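Local coordinates for protein glutathione peroxidase (Schistosoma mansoni, PDB 2V1M) that catalyses the reduction of hydrogen peroxide by two molecules of glutathione, yielding glutathione disulfide and water, at residues V22-S25 with L26-R30; A84-K87 with K88-E92. All coordinates share one frame; numbering follows the deposited sequence. Where two conformers were deposited one is given.

Contact 1 of 2, residues V22-S25 with L26-R30; sequences VDVS and LEKYR
Ser25 holds the start of the 26-30 turn with two oxygens at once. Its hydroxyl OG accepts the backbone N-H of Glu27 (OG to N 3.0 Å), and its carbonyl O takes the N-H of Lys28 at 3.1 Å. The second bond is nearly straight at the hydrogen (170°), although the Lys28 N stands above the carbonyl plane of Ser25 instead of on a lone pair. OG can reach forward because it lies anti to the Ser25 backbone N (chi1 165°), on the side of the carbonyl carbon from which the chain leaves. The packing here is close: Glu27 CG sits 3.3 Å from Ser25 OG, and Lys28 CB lies 3.4 Å from Ser25 O. The serine hydroxyl bonded to the N-H two residues ahead is an ST turn. It sits where strand 23-25, paired in an antiparallel hairpin with 15-17, gives way to the 3-10 segment 26-29 on the way to strand 33-39. Inward, Leu26 is buried against Val16 and Leu68, while the Tyr29 ring packs on Leu68 and Phe101 and its OH bonds to Asp99. Lys28 CG lies over the centre of one face of that ring, 4.1 Å above its plane. The outer side is much looser. The fully extended Lys28 chain runs back alongside the strand, and its CD meets Val24 CG2 at a single oblique point, 3.9 Å apart. Farther round the surface, Glu27 bends at chi2 (-80°) and presents its carboxylate to Arg30, whose guanidinium grips it side-on: NE bonds to OE1 at 3.1 Å and NH2 to OE2 at 2.9 Å. Both oxygens are met on their syn sides and lie almost within the guanidinium plane, though the nitrogens stand somewhat out of the carboxylate plane; this paired grip probably restrains the rotation of two exposed side chains.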
loop_
_atom_site.group_PDB
_atom_site.type_symbol
_atom_site.label_atom_id
_atom_site.label_comp_id
_atom_site.label_asym_id
_atom_site.label_seq_id
_atom_site.Cartn_x
_atom_site.Cartn_y
_atom_site.Cartn_z
ATOM N N VAL A 22 -14.973 -6.858 -3.514
ATOM C CA VAL A 22 -14.821 -7.152 -4.943
ATOM C C VAL A 22 -13.388 -7.567 -5.223
ATOM O O VAL A 22 -12.444 -6.777 -4.996
ATOM C CB VAL A 22 -15.219 -5.909 -5.782
ATOM C CG1 VAL A 22 -14.818 -6.063 -7.246
ATOM C CG2 VAL A 22 -16.731 -5.632 -5.615
ATOM N N ASP A 23 -13.206 -8.777 -5.743
ATOM C CA ASP A 23 -11.868 -9.231 -6.077
ATOM C C ASP A 23 -11.428 -8.555 -7.354
ATOM O O ASP A 23 -12.209 -8.438 -8.327
ATOM C CB ASP A 23 -11.870 -10.754 -6.210
ATOM C CG ASP A 23 -11.953 -11.483 -4.847
ATOM O OD1 ASP A 23 -12.127 -10.831 -3.770
ATOM O OD2 ASP A 23 -11.912 -12.754 -4.888
ATOM N N VAL A 24 -10.146 -8.179 -7.382
ATOM C CA VAL A 24 -9.550 -7.488 -8.502
ATOM C C VAL A 24 -8.142 -8.030 -8.707
ATOM O O VAL A 24 -7.355 -8.161 -7.764
ATOM C CB VAL A 24 -9.631 -5.983 -8.292
ATOM C CG1 VAL A 24 -8.841 -5.566 -7.138
ATOM C CG2 VAL A 24 -9.249 -5.238 -9.549
ATOM N N SER A 25 -7.836 -8.321 -9.963
ATOM C CA SER A 25 -6.457 -8.628 -10.325
ATOM C C SER A 25 -5.656 -7.308 -10.400
ATOM O O SER A 25 -6.102 -6.311 -10.992
ATOM C CB SER A 25 -6.408 -9.311 -11.682
ATOM O OG SER A 25 -5.062 -9.292 -12.170
ATOM N N LEU A 26 -4.421 -7.360 -9.905
ATOM C CA LEU A 26 -3.528 -6.202 -9.973
ATOM C C LEU A 26 -3.033 -5.910 -11.388
ATOM O O LEU A 26 -2.391 -4.892 -11.605
ATOM C CB LEU A 26 -2.378 -6.317 -8.972
ATOM C CG LEU A 26 -2.833 -6.468 -7.516
ATOM C CD1 LEU A 26 -1.581 -6.559 -6.628
ATOM C CD2 LEU A 26 -3.733 -5.331 -7.096
ATOM N N GLU A 27 -3.433 -6.745 -12.361
ATOM C CA GLU A 27 -3.334 -6.350 -13.782
ATOM C C GLU A 27 -3.929 -4.958 -14.023
ATOM O O GLU A 27 -3.499 -4.267 -14.941
ATOM C CB GLU A 27 -4.083 -7.364 -14.652
ATOM C CG GLU A 27 -3.323 -8.676 -14.879
ATOM C CD GLU A 27 -2.266 -8.525 -15.968
ATOM O OE1 GLU A 27 -2.343 -7.533 -16.710
ATOM O OE2 GLU A 27 -1.368 -9.388 -16.034
ATOM N N LYS A 28 -4.919 -4.569 -13.217
ATOM C CA LYS A 28 -5.535 -3.226 -13.245
ATOM C C LYS A 28 -4.481 -2.114 -13.261
ATOM O O LYS A 28 -4.715 -1.036 -13.847
ATOM C CB LYS A 28 -6.481 -3.038 -11.984
ATOM C CG LYS A 28 -7.070 -1.657 -11.775
ATOM C CD LYS A 28 -8.058 -1.661 -10.592
ATOM C CE LYS A 28 -8.531 -0.268 -10.232
ATOM N NZ LYS A 28 -9.712 -0.263 -9.342
ATOM N N TYR A 29 -3.349 -2.349 -12.607
ATOM C CA TYR A 29 -2.339 -1.317 -12.361
ATOM C C TYR A 29 -1.196 -1.311 -13.375
ATOM O O TYR A 29 -0.233 -0.548 -13.221
ATOM C CB TYR A 29 -1.824 -1.447 -10.921
ATOM C CG TYR A 29 -2.950 -1.240 -9.923
ATOM C CD1 TYR A 29 -3.452 0.028 -9.695
ATOM C CD2 TYR A 29 -3.550 -2.312 -9.290
ATOM C CE1 TYR A 29 -4.526 0.219 -8.834
ATOM C CE2 TYR A 29 -4.653 -2.140 -8.420
ATOM C CZ TYR A 29 -5.132 -0.866 -8.208
ATOM O OH TYR A 29 -6.192 -0.731 -7.350
ATOM N N ARG A 30 -1.310 -2.119 -14.431
ATOM C CA ARG A 30 -0.252 -2.150 -15.449
ATOM C C ARG A 30 -0.008 -0.748 -15.997
ATOM O O ARG A 30 -0.941 -0.026 -16.372
ATOM C CB ARG A 30 -0.647 -3.059 -16.604
ATOM C CG ARG A 30 0.531 -3.493 -17.455
ATOM C CD ARG A 30 0.156 -4.622 -18.417
ATOM N NE ARG A 30 0.061 -5.984 -17.840
ATOM C CZ ARG A 30 1.087 -6.829 -17.748
ATOM N NH1 ARG A 30 2.289 -6.420 -18.100
ATOM N NH2 ARG A 30 0.932 -8.068 -17.262
#

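Contact 2 of 2, residues A84-K87 with K88-E92; sequences AEIK and KFVTE
The Phe89 ring leaves the helix with only its root against the preceding turn: CB lies 3.4 Å from Glu85 O, while the ring turns away from residues 84-87 and meets Trp81, the two planes inclined about midway between stacked and perpendicular. The flat carbonyl of Lys87 is approached from both faces by Thr91. The backbone N of Thr91 comes to Lys87 O from one face, 3.0 Å away and tilted 24° from the plane. In the conformer described, one of two deposited, OG1 arrives from the opposite face at 2.8 Å, placed between the Thr91 backbone N and carbonyl carbon (chi1 63°). Around them runs the regular i to i+4 bonding of helix 83-94, including Val90 N to Ile86 O at 3.0 Å. This is the crossover helix of the beta-alpha-beta unit between strands 65-71 and 99-100, in the family's thioredoxin-like fold. On the buried side, Ile86 CG2 and Val90 CG1 touch loosely at 4.5 Å, beside Ile19 and Val96. Lys87 stretches out straight, passing Thr91 CG2 with its CG at 4.1 Å, and delivers NZ to Asn20 OD1. Lys88, bent at chi4, instead meets Glu92 OE2 on its syn side, 2.7 Å from NZ and well out of the carboxylate plane. The two neighbouring lysines thus find different kinds of partner: an amide oxygen joins one to another part of the chain, whereas an i to i+4 salt bridge keeps the other on its own exposed helix face and probably offsets its charge locally.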
loop_
_atom_site.group_PDB
_atom_site.type_symbol
_atom_site.label_atom_id
_atom_site.label_comp_id
_atom_site.label_asym_id
_atom_site.label_seq_id
_atom_site.Cartn_x
_atom_site.Cartn_y
_atom_site.Cartn_z
ATOM N N ALA A 84 -16.336 -2.578 6.439
ATOM C CA ALA A 84 -17.291 -1.456 6.246
ATOM C C ALA A 84 -16.931 -0.305 7.181
ATOM O O ALA A 84 -17.031 0.870 6.784
ATOM C CB ALA A 84 -18.711 -1.914 6.444
ATOM N N GLU A 85 -16.563 -0.617 8.412
ATOM C CA GLU A 85 -16.230 0.405 9.378
ATOM C C GLU A 85 -14.907 1.088 9.041
ATOM O O GLU A 85 -14.786 2.315 9.205
ATOM C CB GLU A 85 -16.202 -0.197 10.769
ATOM C CG GLU A 85 -15.877 0.801 11.865
ATOM C CD GLU A 85 -16.036 0.238 13.291
ATOM O OE1 GLU A 85 -16.350 -0.956 13.471
ATOM O OE2 GLU A 85 -15.800 1.027 14.242
ATOM N N ILE A 86 -13.905 0.324 8.608
ATOM C CA ILE A 86 -12.655 0.942 8.135
ATOM C C ILE A 86 -12.958 1.931 6.990
ATOM O O ILE A 86 -12.472 3.084 6.953
ATOM C CB ILE A 86 -11.663 -0.133 7.671
ATOM C CG1 ILE A 86 -11.215 -1.008 8.863
ATOM C CG2 ILE A 86 -10.442 0.533 7.006
ATOM C CD1 ILE A 86 -10.507 -2.270 8.433
ATOM N N LYS A 87 -13.735 1.476 6.017
ATOM C CA LYS A 87 -14.054 2.307 4.856
ATOM C C LYS A 87 -14.736 3.596 5.293
ATOM O O LYS A 87 -14.387 4.692 4.833
ATOM C CB LYS A 87 -14.952 1.540 3.895
ATOM C CG LYS A 87 -15.283 2.350 2.617
ATOM C CD LYS A 87 -16.313 1.650 1.742
ATOM C CE LYS A 87 -16.608 2.445 0.484
ATOM N NZ LYS A 87 -17.665 1.824 -0.339
ATOM N N LYS A 88 -15.744 3.481 6.149
ATOM C CA LYS A 88 -16.458 4.686 6.611
ATOM C C LYS A 88 -15.508 5.622 7.346
ATOM O O LYS A 88 -15.547 6.839 7.142
ATOM C CB LYS A 88 -17.639 4.284 7.517
ATOM C CG LYS A 88 -18.465 5.472 8.008
ATOM C CD LYS A 88 -19.693 4.993 8.794
ATOM C CE LYS A 88 -20.493 6.139 9.335
ATOM N NZ LYS A 88 -21.367 6.765 8.286
ATOM N N PHE A 89 -14.661 5.073 8.208
ATOM C CA PHE A 89 -13.766 5.889 8.983
ATOM C C PHE A 89 -12.846 6.706 8.087
ATOM O O PHE A 89 -12.735 7.935 8.236
ATOM C CB PHE A 89 -12.935 5.017 9.951
ATOM C CG PHE A 89 -11.812 5.782 10.651
ATOM C CD1 PHE A 89 -11.846 6.020 12.019
ATOM C CD2 PHE A 89 -10.765 6.302 9.903
ATOM C CE1 PHE A 89 -10.815 6.737 12.642
ATOM C CE2 PHE A 89 -9.742 7.033 10.522
ATOM C CZ PHE A 89 -9.776 7.243 11.891
ATOM N N VAL A 90 -12.169 6.025 7.158
ATOM C CA VAL A 90 -11.140 6.726 6.378
ATOM C C VAL A 90 -11.783 7.665 5.340
ATOM O O VAL A 90 -11.224 8.724 5.011
ATOM C CB VAL A 90 -10.124 5.772 5.728
ATOM C CG1 VAL A 90 -9.466 4.886 6.795
ATOM C CG2 VAL A 90 -10.716 4.955 4.566
ATOM N N THR A 91 -12.933 7.283 4.796
ATOM C CA THR A 91 -13.589 8.143 3.813
ATOM C C THR A 91 -14.142 9.381 4.488
ATOM O O THR A 91 -13.967 10.491 3.951
ATOM C CB THR A 91 -14.626 7.392 2.990
ATOM O OG1 THR A 91 -15.665 6.916 3.790
ATOM C CG2 THR A 91 -14.077 6.242 2.334
ATOM N N GLU A 92 -14.803 9.242 5.632
ATOM C CA GLU A 92 -15.376 10.391 6.293
ATOM C C GLU A 92 -14.328 11.283 6.928
ATOM O O GLU A 92 -14.520 12.525 6.946
ATOM C CB GLU A 92 -16.448 9.962 7.299
ATOM C CG GLU A 92 -17.655 9.326 6.575
ATOM C CD GLU A 92 -18.848 9.067 7.453
ATOM O OE1 GLU A 92 -18.784 9.301 8.663
ATOM O OE2 GLU A 92 -19.862 8.602 6.903
#

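From the N terminus, the chain first forms the hairpin of strands 15-17 and 23-25. Contact 1 closes the short turn at the hairpin's end, before strand 33-39. The chain then runs through helix 46-60 and strand 65-71 before contact 2 forms within helix 83-94, in the beta-alpha-beta unit that ends at strand 99-100. The two are in series, neither enclosing nor crossing the other, with centres about 22 Å apart and nearest atoms about 9 Å apart. They are linked indirectly: the hairpin loop, through Ile19 and Asn20, meets the helix of contact 2, while the turn of contact 1 rests on strand 65-71 and reaches Asp99 of strand 99-100.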